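Local coordinates for major capsid protein (Faustovirus, PDB 5J7O), which forms trimers of double jelly-roll subunits that build the capsid of a large double-stranded DNA virus, at residues I207-N210 / K211-P215; A542-Y545 / R546-P550; Q426-N430 / A431-V435; Q278-G282 / A283-K287; D325-Q328 / Q329-L333. All coordinates share one frame; numbering follows the deposited sequence.

All five contacts are local, each made within one continuous run of residues, and they follow one another along the chain with no nesting or crossing. Interaction 1 covers the C-terminal end of helix 203-212. Interaction 4 closes a turn just after strand 273-280, and interaction 5 closes another after strand 320-326; their nearest atoms are about 6 Å apart. Interaction 3 is the bend between strands 415-428 and 432-436, which belong to different sheets. Interaction 2 lies in helix 542-552, which follows strand 534-541. Although far apart in sequence, interactions 1 and 2 touch, Phe212 CE1 lying 4.0 Å from Pro550 CG. Interactions 2 and 4 both reach the third subunit.

Interaction 1. Residues I207-N210 / K211-P215; sequences IMYN and KFHVP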
# COMPACT_ATOMS: atom_id res chain seq x y z
N ILE B 207 -2.83 -19.61 7.70
CA ILE B 207 -2.75 -18.21 8.13
C ILE B 207 -1.31 -17.80 8.40
O ILE B 207 -0.97 -16.62 8.27
CB ILE B 207 -3.64 -17.96 9.36
CG1 ILE B 207 -3.12 -18.70 10.59
CG2 ILE B 207 -5.07 -18.36 9.06
CD1 ILE B 207 -3.84 -18.34 11.87
N MET B 208 -0.44 -18.75 8.76
CA MET B 208 0.98 -18.43 8.86
C MET B 208 1.55 -18.07 7.50
O MET B 208 2.35 -17.14 7.38
CB MET B 208 1.75 -19.61 9.47
CG MET B 208 1.44 -19.87 10.94
SD MET B 208 1.76 -18.45 11.99
CE MET B 208 1.52 -19.17 13.61
N TYR B 209 1.15 -18.81 6.46
CA TYR B 209 1.56 -18.46 5.10
C TYR B 209 0.97 -17.12 4.68
O TYR B 209 1.65 -16.32 4.03
CB TYR B 209 1.13 -19.57 4.13
CG TYR B 209 1.60 -19.37 2.71
CD1 TYR B 209 0.90 -18.55 1.83
CD2 TYR B 209 2.73 -20.01 2.23
CE1 TYR B 209 1.32 -18.36 0.53
CE2 TYR B 209 3.17 -19.84 0.93
CZ TYR B 209 2.46 -19.01 0.08
OH TYR B 209 2.88 -18.83 -1.21
N ASN B 210 -0.29 -16.87 5.03
CA ASN B 210 -0.92 -15.59 4.70
C ASN B 210 -0.15 -14.42 5.30
O ASN B 210 -0.11 -13.33 4.72
CB ASN B 210 -2.37 -15.59 5.19
CG ASN B 210 -3.07 -14.27 4.95
OD1 ASN B 210 -3.37 -13.91 3.81
ND2 ASN B 210 -3.36 -13.55 6.02
N LYS B 211 0.49 -14.63 6.46
CA LYS B 211 1.18 -13.55 7.14
C LYS B 211 2.62 -13.37 6.65
O LYS B 211 3.13 -12.25 6.65
CB LYS B 211 1.17 -13.78 8.65
CG LYS B 211 -0.21 -13.84 9.29
CD LYS B 211 -0.13 -14.34 10.73
CE LYS B 211 -1.48 -14.80 11.25
NZ LYS B 211 -2.47 -13.69 11.37
N PHE B 212 3.28 -14.45 6.23
CA PHE B 212 4.72 -14.42 6.02
C PHE B 212 5.17 -14.56 4.57
O PHE B 212 6.34 -14.28 4.29
CB PHE B 212 5.40 -15.53 6.84
CG PHE B 212 5.54 -15.21 8.30
CD1 PHE B 212 6.52 -14.33 8.74
CD2 PHE B 212 4.70 -15.80 9.23
CE1 PHE B 212 6.65 -14.04 10.08
CE2 PHE B 212 4.83 -15.51 10.58
CZ PHE B 212 5.81 -14.63 11.00
N HIS B 213 4.30 -15.00 3.66
CA HIS B 213 4.80 -15.35 2.33
C HIS B 213 3.93 -14.80 1.21
O HIS B 213 3.90 -15.36 0.11
CB HIS B 213 4.93 -16.87 2.19
CG HIS B 213 5.78 -17.49 3.26
ND1 HIS B 213 7.11 -17.19 3.42
CD2 HIS B 213 5.48 -18.40 4.22
CE1 HIS B 213 7.60 -17.89 4.43
NE2 HIS B 213 6.63 -18.63 4.93
N VAL B 214 3.22 -13.70 1.45
CA VAL B 214 2.45 -13.06 0.40
C VAL B 214 2.89 -11.61 0.27
O VAL B 214 2.30 -10.72 0.91
CB VAL B 214 0.94 -13.16 0.65
CG1 VAL B 214 0.17 -12.67 -0.57
CG2 VAL B 214 0.54 -14.58 1.00
N PRO B 215 3.93 -11.32 -0.51
CA PRO B 215 4.33 -9.93 -0.73
C PRO B 215 3.25 -9.15 -1.47
O PRO B 215 2.27 -9.70 -1.96
CB PRO B 215 5.61 -10.04 -1.55
CG PRO B 215 5.54 -11.40 -2.18
CD PRO B 215 4.82 -12.27 -1.20
O HOH W 1 -3.81 -13.71 9.31
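His213 drops its CB onto one face of the Tyr209 ring, toward the rim, in a CH-pi contact with CB 3.8 Å from the centroid of the Tyr209 ring. The imidazole itself is set obliquely to the phenol, the planes 52° apart. Val214 CG2 comes to the same ring, 3.9 Å from Tyr209 CE1. With CG anti to its backbone N (chi1 -175°), Tyr209 swings toward the C-terminal end of the helix, where both residues can meet it.

Lys211 lays its aliphatic chain along the carbonyl of Ile207, one turn earlier in the helix, with CG 3.1 Å from Ile207 O, and bends only at the last torsion. A water lies between Lys211 NZ and Asn210 ND2, its bond to ND2 weak.

The backbone positions these groups. The N-H of His213 reaches Tyr209 O at 3.0 Å, the last sound bond before His213 leaves helical geometry; those of Lys211 and Phe212 are weak and shared between two carbonyls each. The edge of the Phe212 ring faces Met208 O, 3.3 Å from CD2.

Further out, Lys211 NZ pairs with Asp563 and His213 NE2 with Tyr448 OH, while Asn210 OD1 accepts from Trp222. Helix 203-212 thus packs against helix 216-225 through Trp222 and against strands 444-453 and 567-570 through Phe212, with Trp551 of the second subunit against Tyr209.

Interaction 2. Residues A542-Y545 / R546-P550; sequences AQFY and RDYIP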
# COMPACT_ATOMS: atom_id res chain seq x y z
N ALA B 542 9.73 -10.26 21.97
CA ALA B 542 8.96 -10.83 20.87
C ALA B 542 9.16 -10.07 19.57
O ALA B 542 9.02 -10.65 18.49
CB ALA B 542 7.48 -10.87 21.24
N GLN B 543 9.50 -8.79 19.65
CA GLN B 543 9.72 -8.01 18.43
C GLN B 543 10.97 -8.46 17.68
O GLN B 543 11.08 -8.19 16.48
CB GLN B 543 9.82 -6.52 18.76
CG GLN B 543 11.00 -6.16 19.63
CD GLN B 543 11.05 -4.69 19.97
OE1 GLN B 543 11.15 -4.32 21.14
NE2 GLN B 543 11.00 -3.84 18.95
N PHE B 544 11.91 -9.11 18.36
CA PHE B 544 13.08 -9.66 17.66
C PHE B 544 12.66 -10.72 16.65
O PHE B 544 13.18 -10.75 15.53
CB PHE B 544 14.07 -10.24 18.68
CG PHE B 544 15.34 -10.76 18.06
CD1 PHE B 544 16.41 -9.91 17.83
CD2 PHE B 544 15.47 -12.10 17.74
CE1 PHE B 544 17.58 -10.38 17.27
CE2 PHE B 544 16.64 -12.58 17.18
CZ PHE B 544 17.70 -11.72 16.95
N TYR B 545 11.72 -11.59 17.03
CA TYR B 545 11.26 -12.63 16.13
C TYR B 545 10.18 -12.16 15.17
O TYR B 545 10.02 -12.75 14.09
CB TYR B 545 10.72 -13.82 16.93
CG TYR B 545 11.69 -14.39 17.93
CD1 TYR B 545 12.74 -15.21 17.53
CD2 TYR B 545 11.57 -14.11 19.29
CE1 TYR B 545 13.63 -15.73 18.44
CE2 TYR B 545 12.45 -14.63 20.21
CZ TYR B 545 13.48 -15.44 19.78
OH TYR B 545 14.37 -15.96 20.70
N ARG B 546 9.43 -11.11 15.52
CA ARG B 546 8.38 -10.62 14.64
C ARG B 546 8.90 -9.62 13.61
O ARG B 546 8.51 -9.68 12.44
CB ARG B 546 7.26 -9.97 15.46
CG ARG B 546 6.15 -9.38 14.61
CD ARG B 546 5.29 -8.45 15.43
NE ARG B 546 6.04 -7.29 15.90
CZ ARG B 546 5.82 -6.68 17.06
NH1 ARG B 546 4.88 -7.13 17.88
NH2 ARG B 546 6.56 -5.63 17.41
N ASP B 547 9.77 -8.71 14.03
CA ASP B 547 10.21 -7.62 13.17
C ASP B 547 11.62 -7.80 12.62
O ASP B 547 11.83 -7.63 11.42
CB ASP B 547 10.13 -6.29 13.94
CG ASP B 547 8.74 -6.02 14.48
OD1 ASP B 547 7.76 -6.51 13.87
OD2 ASP B 547 8.62 -5.31 15.50
N TYR B 548 12.59 -8.16 13.46
CA TYR B 548 13.97 -8.18 12.99
C TYR B 548 14.24 -9.38 12.08
O TYR B 548 14.78 -9.21 10.98
CB TYR B 548 14.95 -8.20 14.17
CG TYR B 548 16.37 -8.30 13.69
CD1 TYR B 548 17.13 -9.44 13.92
CD2 TYR B 548 16.95 -7.27 12.96
CE1 TYR B 548 18.43 -9.54 13.46
CE2 TYR B 548 18.24 -7.36 12.50
CZ TYR B 548 18.98 -8.49 12.75
OH TYR B 548 20.27 -8.58 12.29
N ILE B 549 13.90 -10.59 12.53
CA ILE B 549 14.22 -11.78 11.75
C ILE B 549 13.54 -11.77 10.38
O ILE B 549 14.23 -12.02 9.38
CB ILE B 549 13.90 -13.05 12.56
CG1 ILE B 549 14.94 -13.25 13.67
CG2 ILE B 549 13.84 -14.27 11.66
CD1 ILE B 549 14.74 -14.51 14.48
N PRO B 550 12.23 -11.50 10.26
CA PRO B 550 11.65 -11.44 8.90
C PRO B 550 12.20 -10.31 8.05
O PRO B 550 12.21 -10.43 6.82
CB PRO B 550 10.15 -11.27 9.18
CG PRO B 550 9.95 -11.80 10.56
CD PRO B 550 11.19 -11.40 11.29
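CG stands anti to the backbone N in both Phe544 (chi1 -177°) and Tyr548 (chi1 177°), which makes the two rings run side by side in the same direction. Their planes are 35° apart, neither stacked nor edge-to-face, with Phe544 CE1 3.5 Å from Tyr548 CD1. Ile549 extends its CD1 to two rings at once: 3.7 Å from Tyr545 CD1 and 3.8 Å from Phe544 CE2.

Beneath them the backbone widens. Gln543 O takes Asp547 N at 2.8 Å and, weakly, Tyr548 N; Phe544 O then takes Ile549 N, five residues on, at 3.1 Å. This is a pi-type turn within an alpha-helix, followed by a kink at Pro550, whose ring nitrogen has no hydrogen to give. Helix 542-552 lies in the connection from strand 534-541 to strand 567-570 of a jelly-roll, and Tyr545 and Ile549 pack on both strands.

Arg546 grips Asp547 side-on, NE to OD1 and NH2 to OD2, both 2.8 Å, while Gln543 CA covers a face of the guanidinium. Arg546 NH1 pairs with Glu522. On the interface side Tyr548 OH bonds Asp102 of the third subunit, and the Phe544 ring meets Tyr73 of that subunit edge-to-face.

Interaction 3. Residues Q426-N430 / A431-V435; sequences QREVN and AADQV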
# COMPACT_ATOMS: atom_id res chain seq x y z
N GLN B 426 -0.67 -26.00 21.98
CA GLN B 426 -0.73 -26.22 23.42
C GLN B 426 -1.56 -25.11 24.05
O GLN B 426 -1.18 -23.94 23.99
CB GLN B 426 0.68 -26.24 24.03
CG GLN B 426 0.71 -26.36 25.55
CD GLN B 426 0.48 -27.78 26.03
OE1 GLN B 426 1.33 -28.65 25.83
NE2 GLN B 426 -0.66 -28.02 26.65
N ARG B 427 -2.68 -25.48 24.66
CA ARG B 427 -3.49 -24.51 25.37
C ARG B 427 -2.83 -24.15 26.70
O ARG B 427 -2.36 -25.03 27.43
CB ARG B 427 -4.90 -25.03 25.63
CG ARG B 427 -5.70 -24.13 26.55
CD ARG B 427 -7.15 -24.04 26.15
NE ARG B 427 -7.32 -23.57 24.78
CZ ARG B 427 -8.50 -23.27 24.25
NH1 ARG B 427 -9.61 -23.38 24.98
NH2 ARG B 427 -8.58 -22.86 22.99
N GLU B 428 -2.80 -22.86 27.00
CA GLU B 428 -2.10 -22.35 28.16
C GLU B 428 -3.00 -21.43 28.97
O GLU B 428 -3.79 -20.65 28.41
CB GLU B 428 -0.84 -21.58 27.75
CG GLU B 428 0.28 -22.45 27.23
CD GLU B 428 1.08 -23.11 28.33
OE1 GLU B 428 0.70 -22.98 29.51
OE2 GLU B 428 2.11 -23.75 28.02
N VAL B 429 -2.89 -21.53 30.30
CA VAL B 429 -3.37 -20.52 31.22
C VAL B 429 -2.24 -19.98 32.09
O VAL B 429 -2.49 -19.23 33.03
CB VAL B 429 -4.53 -21.05 32.09
CG1 VAL B 429 -5.74 -21.36 31.23
CG2 VAL B 429 -4.08 -22.28 32.87
N ASN B 430 -1.00 -20.37 31.80
CA ASN B 430 0.16 -19.93 32.56
C ASN B 430 0.76 -18.68 31.92
O ASN B 430 0.88 -18.59 30.69
CB ASN B 430 1.21 -21.04 32.62
CG ASN B 430 0.63 -22.35 33.12
OD1 ASN B 430 0.63 -23.35 32.41
ND2 ASN B 430 0.15 -22.35 34.36
N ALA B 431 1.14 -17.72 32.77
CA ALA B 431 1.75 -16.49 32.27
C ALA B 431 3.11 -16.75 31.64
O ALA B 431 3.55 -15.99 30.77
CB ALA B 431 1.87 -15.47 33.39
N ALA B 432 3.79 -17.81 32.07
CA ALA B 432 5.09 -18.18 31.52
C ALA B 432 5.22 -19.69 31.60
O ALA B 432 4.85 -20.30 32.62
CB ALA B 432 6.24 -17.50 32.27
N ASP B 433 5.73 -20.31 30.54
CA ASP B 433 5.83 -21.76 30.51
C ASP B 433 6.88 -22.19 29.50
O ASP B 433 7.27 -21.42 28.61
CB ASP B 433 4.48 -22.41 30.19
CG ASP B 433 4.40 -23.85 30.65
OD1 ASP B 433 5.44 -24.40 31.06
OD2 ASP B 433 3.30 -24.43 30.59
N GLN B 434 7.33 -23.43 29.66
CA GLN B 434 8.32 -24.06 28.79
C GLN B 434 7.64 -25.26 28.15
O GLN B 434 7.31 -26.23 28.84
CB GLN B 434 9.56 -24.47 29.58
CG GLN B 434 10.12 -23.39 30.50
CD GLN B 434 9.33 -23.23 31.79
OE1 GLN B 434 8.97 -24.22 32.43
NE2 GLN B 434 9.03 -21.99 32.15
N VAL B 435 7.42 -25.20 26.84
CA VAL B 435 6.54 -26.13 26.14
C VAL B 435 7.40 -27.04 25.28
O VAL B 435 7.99 -26.60 24.28
CB VAL B 435 5.50 -25.38 25.30
CG1 VAL B 435 4.52 -26.37 24.68
CG2 VAL B 435 4.78 -24.35 26.15
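Glu428 brings its carboxylate across that of Asp433, at about a right angle along the side chains and with the two planes 77° apart. OE2 of Glu428 lies 2.9 Å from OD2 of Asp433, and OE1 of Glu428 is 3.2 Å from the same oxygen. Two acceptors so close would repel if both were charged, so one of the acids may well hold a proton, or have a raised pKa. Asp433 reaches the spot with CG anti to its backbone N (chi1 -159°), while Glu428 gets there by bending at chi2.

Glu428 also slides past Val435, running the opposite way, and its OE2 comes 3.3 Å from Val435 CG2. The other methyl of Val435 meets Gln426: CG1 is 3.9 Å from Gln426 CB, and the amide oxygen of the bent Gln426 chain passes nearby. Asn430 leans over from the bend toward Asp433, its amide plane nearly perpendicular to the carboxylate. The contact is therefore apolar at the Val435 end and acidic toward the bend.

The two strands run nearly antiparallel, their short axes 9.9 Å apart at closest, too far for a shared ladder. They are the B and C strands of a jelly-roll, and the bend passes from one sheet to the facing one. Glu428 pairs its backbone with Cys607 at the start of strand 607-620, Asp433 pairs with Tyr596 of strand 592-597, and the hydroxyl of Tyr596 bonds Asn430 O at the turn.

Interaction 4. Residues Q278-G282 / A283-K287; sequences QVVFG and AQTPK
Gly282 to Thr285 form a type I beta-turn, the first bend after strand 273-280 in this double jelly-roll subunit. Its closing backbone bond runs from Thr285 N to Gly282 O, 3.3 Å long; the donor stands well above the carbonyl plane, 64° out of it, as a tight turn imposes.

A second polar link crosses from the side chain of Lys287. With every torsion beyond CG extended, the chain spans back past the turn and puts NZ 2.7 Å from Phe281 O. This donor too comes from above the carbonyl plane, 54° out.

Van der Waals contact is concentrated on Thr285, which crosses Val280 obliquely: OG1 lies 3.5 Å from Val280 CG2 and 3.8 Å from Phe281 CA. The hydroxyl finds its stronger partners outside, in Glu229, which also accepts from Gly282 N, and in Arg274 of the third subunit. Glu229 therefore holds both ends of the turn. Strand residues Gln278 to Val280 pair antiparallel with a strand of that same third subunit, so the sheet continues across the interface right up to this bend.

Just short of its ammonium group, the Lys287 chain also brushes the turn carbonyl, with CE 3.6 Å from Gly282 O.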
# COMPACT_ATOMS: atom_id res chain seq x y z
N GLN B 278 -11.04 4.61 0.56
CA GLN B 278 -11.15 3.22 0.13
C GLN B 278 -12.46 2.63 0.64
O GLN B 278 -12.85 2.87 1.79
CB GLN B 278 -9.96 2.40 0.64
CG GLN B 278 -8.62 2.94 0.19
CD GLN B 278 -7.67 1.85 -0.26
OE1 GLN B 278 -7.17 1.88 -1.38
NE2 GLN B 278 -7.42 0.88 0.61
N VAL B 279 -13.12 1.88 -0.22
CA VAL B 279 -14.36 1.19 0.13
C VAL B 279 -14.20 -0.28 -0.18
O VAL B 279 -13.45 -0.67 -1.09
CB VAL B 279 -15.58 1.78 -0.61
CG1 VAL B 279 -15.80 3.23 -0.22
CG2 VAL B 279 -15.40 1.64 -2.11
N VAL B 280 -14.89 -1.11 0.59
CA VAL B 280 -14.97 -2.54 0.34
C VAL B 280 -16.44 -2.92 0.24
O VAL B 280 -17.30 -2.32 0.90
CB VAL B 280 -14.26 -3.37 1.43
CG1 VAL B 280 -12.76 -3.11 1.40
CG2 VAL B 280 -14.83 -3.05 2.80
N PHE B 281 -16.74 -3.90 -0.60
CA PHE B 281 -18.11 -4.37 -0.78
C PHE B 281 -18.09 -5.81 -1.28
O PHE B 281 -18.74 -6.17 -2.26
CB PHE B 281 -18.89 -3.45 -1.72
CG PHE B 281 -18.16 -3.08 -2.98
CD1 PHE B 281 -17.30 -1.99 -3.01
CD2 PHE B 281 -18.37 -3.79 -4.15
CE1 PHE B 281 -16.63 -1.65 -4.18
CE2 PHE B 281 -17.71 -3.46 -5.31
CZ PHE B 281 -16.84 -2.38 -5.33
N GLY B 282 -17.35 -6.67 -0.58
CA GLY B 282 -17.23 -8.06 -0.96
C GLY B 282 -17.76 -9.04 0.06
O GLY B 282 -18.77 -8.78 0.73
N ALA B 283 -17.08 -10.18 0.20
CA ALA B 283 -17.59 -11.27 1.02
C ALA B 283 -17.61 -10.91 2.51
O ALA B 283 -18.43 -11.46 3.25
CB ALA B 283 -16.76 -12.53 0.80
N GLN B 284 -16.74 -10.01 2.96
CA GLN B 284 -16.69 -9.65 4.37
C GLN B 284 -17.62 -8.51 4.73
O GLN B 284 -17.90 -8.30 5.92
CB GLN B 284 -15.26 -9.29 4.78
CG GLN B 284 -14.35 -10.49 4.97
CD GLN B 284 -13.95 -11.16 3.66
OE1 GLN B 284 -13.69 -10.48 2.67
NE2 GLN B 284 -13.92 -12.48 3.66
N THR B 285 -18.11 -7.76 3.75
CA THR B 285 -19.04 -6.66 4.03
C THR B 285 -20.46 -7.20 4.16
O THR B 285 -20.92 -7.93 3.28
CB THR B 285 -18.97 -5.61 2.92
OG1 THR B 285 -17.70 -4.96 2.95
CG2 THR B 285 -20.07 -4.58 3.09
N PRO B 286 -21.16 -6.88 5.25
CA PRO B 286 -22.51 -7.43 5.45
C PRO B 286 -23.48 -6.97 4.37
O PRO B 286 -23.55 -5.78 4.05
CB PRO B 286 -22.91 -6.90 6.83
CG PRO B 286 -21.62 -6.50 7.49
CD PRO B 286 -20.74 -6.03 6.38
N LYS B 287 -24.22 -7.92 3.80
CA LYS B 287 -25.16 -7.64 2.73
C LYS B 287 -26.45 -8.40 2.97
O LYS B 287 -26.46 -9.44 3.63
CB LYS B 287 -24.59 -8.02 1.36
CG LYS B 287 -23.30 -7.31 0.98
CD LYS B 287 -22.82 -7.76 -0.39
CE LYS B 287 -21.55 -7.03 -0.79
NZ LYS B 287 -21.12 -7.39 -2.17

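Interaction 5. Residues D325-Q328 / Q329-L333; sequences DIEQ and QSNIL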
# COMPACT_ATOMS: atom_id res chain seq x y z
N ASP B 325 -10.57 -31.69 4.83
CA ASP B 325 -11.62 -31.54 5.83
C ASP B 325 -12.20 -30.14 5.73
O ASP B 325 -11.46 -29.15 5.66
CB ASP B 325 -11.08 -31.79 7.24
CG ASP B 325 -10.65 -33.23 7.45
OD1 ASP B 325 -11.08 -34.11 6.67
OD2 ASP B 325 -9.88 -33.49 8.40
N ILE B 326 -13.53 -30.05 5.73
CA ILE B 326 -14.24 -28.79 5.51
C ILE B 326 -14.81 -28.31 6.84
O ILE B 326 -15.42 -29.10 7.58
CB ILE B 326 -15.34 -28.95 4.45
CG1 ILE B 326 -14.73 -29.40 3.12
CG2 ILE B 326 -16.09 -27.64 4.26
CD1 ILE B 326 -13.70 -28.44 2.56
N GLU B 327 -14.62 -27.03 7.13
CA GLU B 327 -15.09 -26.42 8.36
C GLU B 327 -16.62 -26.39 8.40
O GLU B 327 -17.29 -26.44 7.37
CB GLU B 327 -14.51 -25.01 8.49
CG GLU B 327 -14.86 -24.27 9.78
CD GLU B 327 -14.31 -24.96 11.01
OE1 GLU B 327 -13.08 -25.00 11.17
OE2 GLU B 327 -15.12 -25.47 11.82
N GLN B 328 -17.16 -26.32 9.61
CA GLN B 328 -18.59 -26.12 9.79
C GLN B 328 -19.01 -24.77 9.21
O GLN B 328 -18.22 -23.82 9.15
CB GLN B 328 -18.96 -26.19 11.27
CG GLN B 328 -18.31 -27.34 12.02
CD GLN B 328 -18.68 -27.34 13.50
OE1 GLN B 328 -19.84 -27.18 13.86
NE2 GLN B 328 -17.68 -27.53 14.35
N GLN B 329 -20.28 -24.69 8.78
CA GLN B 329 -20.77 -23.46 8.18
C GLN B 329 -20.76 -22.31 9.18
O GLN B 329 -20.49 -21.16 8.82
CB GLN B 329 -22.18 -23.66 7.62
CG GLN B 329 -22.71 -22.46 6.85
CD GLN B 329 -24.22 -22.42 6.78
OE1 GLN B 329 -24.91 -22.90 7.69
NE2 GLN B 329 -24.75 -21.85 5.70
N SER B 330 -21.05 -22.60 10.45
CA SER B 330 -21.17 -21.57 11.47
C SER B 330 -19.84 -20.88 11.78
O SER B 330 -19.85 -19.86 12.48
CB SER B 330 -21.75 -22.17 12.75
OG SER B 330 -21.16 -23.43 13.04
N ASN B 331 -18.72 -21.39 11.28
CA ASN B 331 -17.43 -20.74 11.44
C ASN B 331 -16.99 -19.99 10.19
O ASN B 331 -15.93 -19.36 10.19
CB ASN B 331 -16.36 -21.76 11.83
CG ASN B 331 -16.52 -22.26 13.25
OD1 ASN B 331 -17.00 -21.54 14.12
ND2 ASN B 331 -16.10 -23.50 13.49
N ILE B 332 -17.78 -20.05 9.11
CA ILE B 332 -17.44 -19.42 7.85
C ILE B 332 -18.38 -18.27 7.52
O ILE B 332 -17.94 -17.21 7.06
CB ILE B 332 -17.42 -20.46 6.71
CG1 ILE B 332 -16.40 -21.56 7.01
CG2 ILE B 332 -17.14 -19.80 5.37
CD1 ILE B 332 -14.99 -21.05 7.19
N LEU B 333 -19.68 -18.45 7.75
CA LEU B 333 -20.70 -17.48 7.40
C LEU B 333 -21.36 -16.97 8.67
O LEU B 333 -21.69 -17.77 9.56
CB LEU B 333 -21.74 -18.12 6.47
CG LEU B 333 -22.81 -17.23 5.85
CD1 LEU B 333 -22.21 -16.31 4.80
CD2 LEU B 333 -23.90 -18.10 5.25
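Glu327 OE2 is held by two N-H groups: the amide ND2 of Asn331 at 2.8 Å and, more weakly, the backbone N of Gln328 at 3.1 Å. The Asn331 bond is fairly straight at 161° and Glu327 OE2 lies in the amide plane of Asn331, but the N-H meets that oxygen from far above the carboxylate plane. The two flat groups are accordingly steeply turned, 68° apart. CG, anti to the Glu327 backbone N, lies 3.6 Å from Asn331 CB, and the bend at chi2 (63°) then turns the carboxylate back to the Gln328 N-H.

Behind this the backbone makes a short 3-10 turn. Asn331 N bonds Gln328 O at 3.3 Å, closing a type I beta-turn, and Gln329 O then receives Ile332 N and Leu333 N together. The turn follows the end of strand 320-326 in a four-stranded jelly-roll sheet and directs the chain toward strand 333-336. With the carboxylate tied to Asn331, the strand end and the turn are joined through side chains as well as backbone.

On the apolar side Ile332 tucks beneath Glu327, CD1 lying 4.1 Å from Glu327 CG, while its CG1 sits 3.6 Å from Gln328 O. Ile332 packs outward on Arg184 of helix 181-185 and on Tyr177. Gln329 turns its amide NE2 to Asp384 O and Gln387 OE1, and the backbone of Glu327 pairs with Asn86 and Leu185.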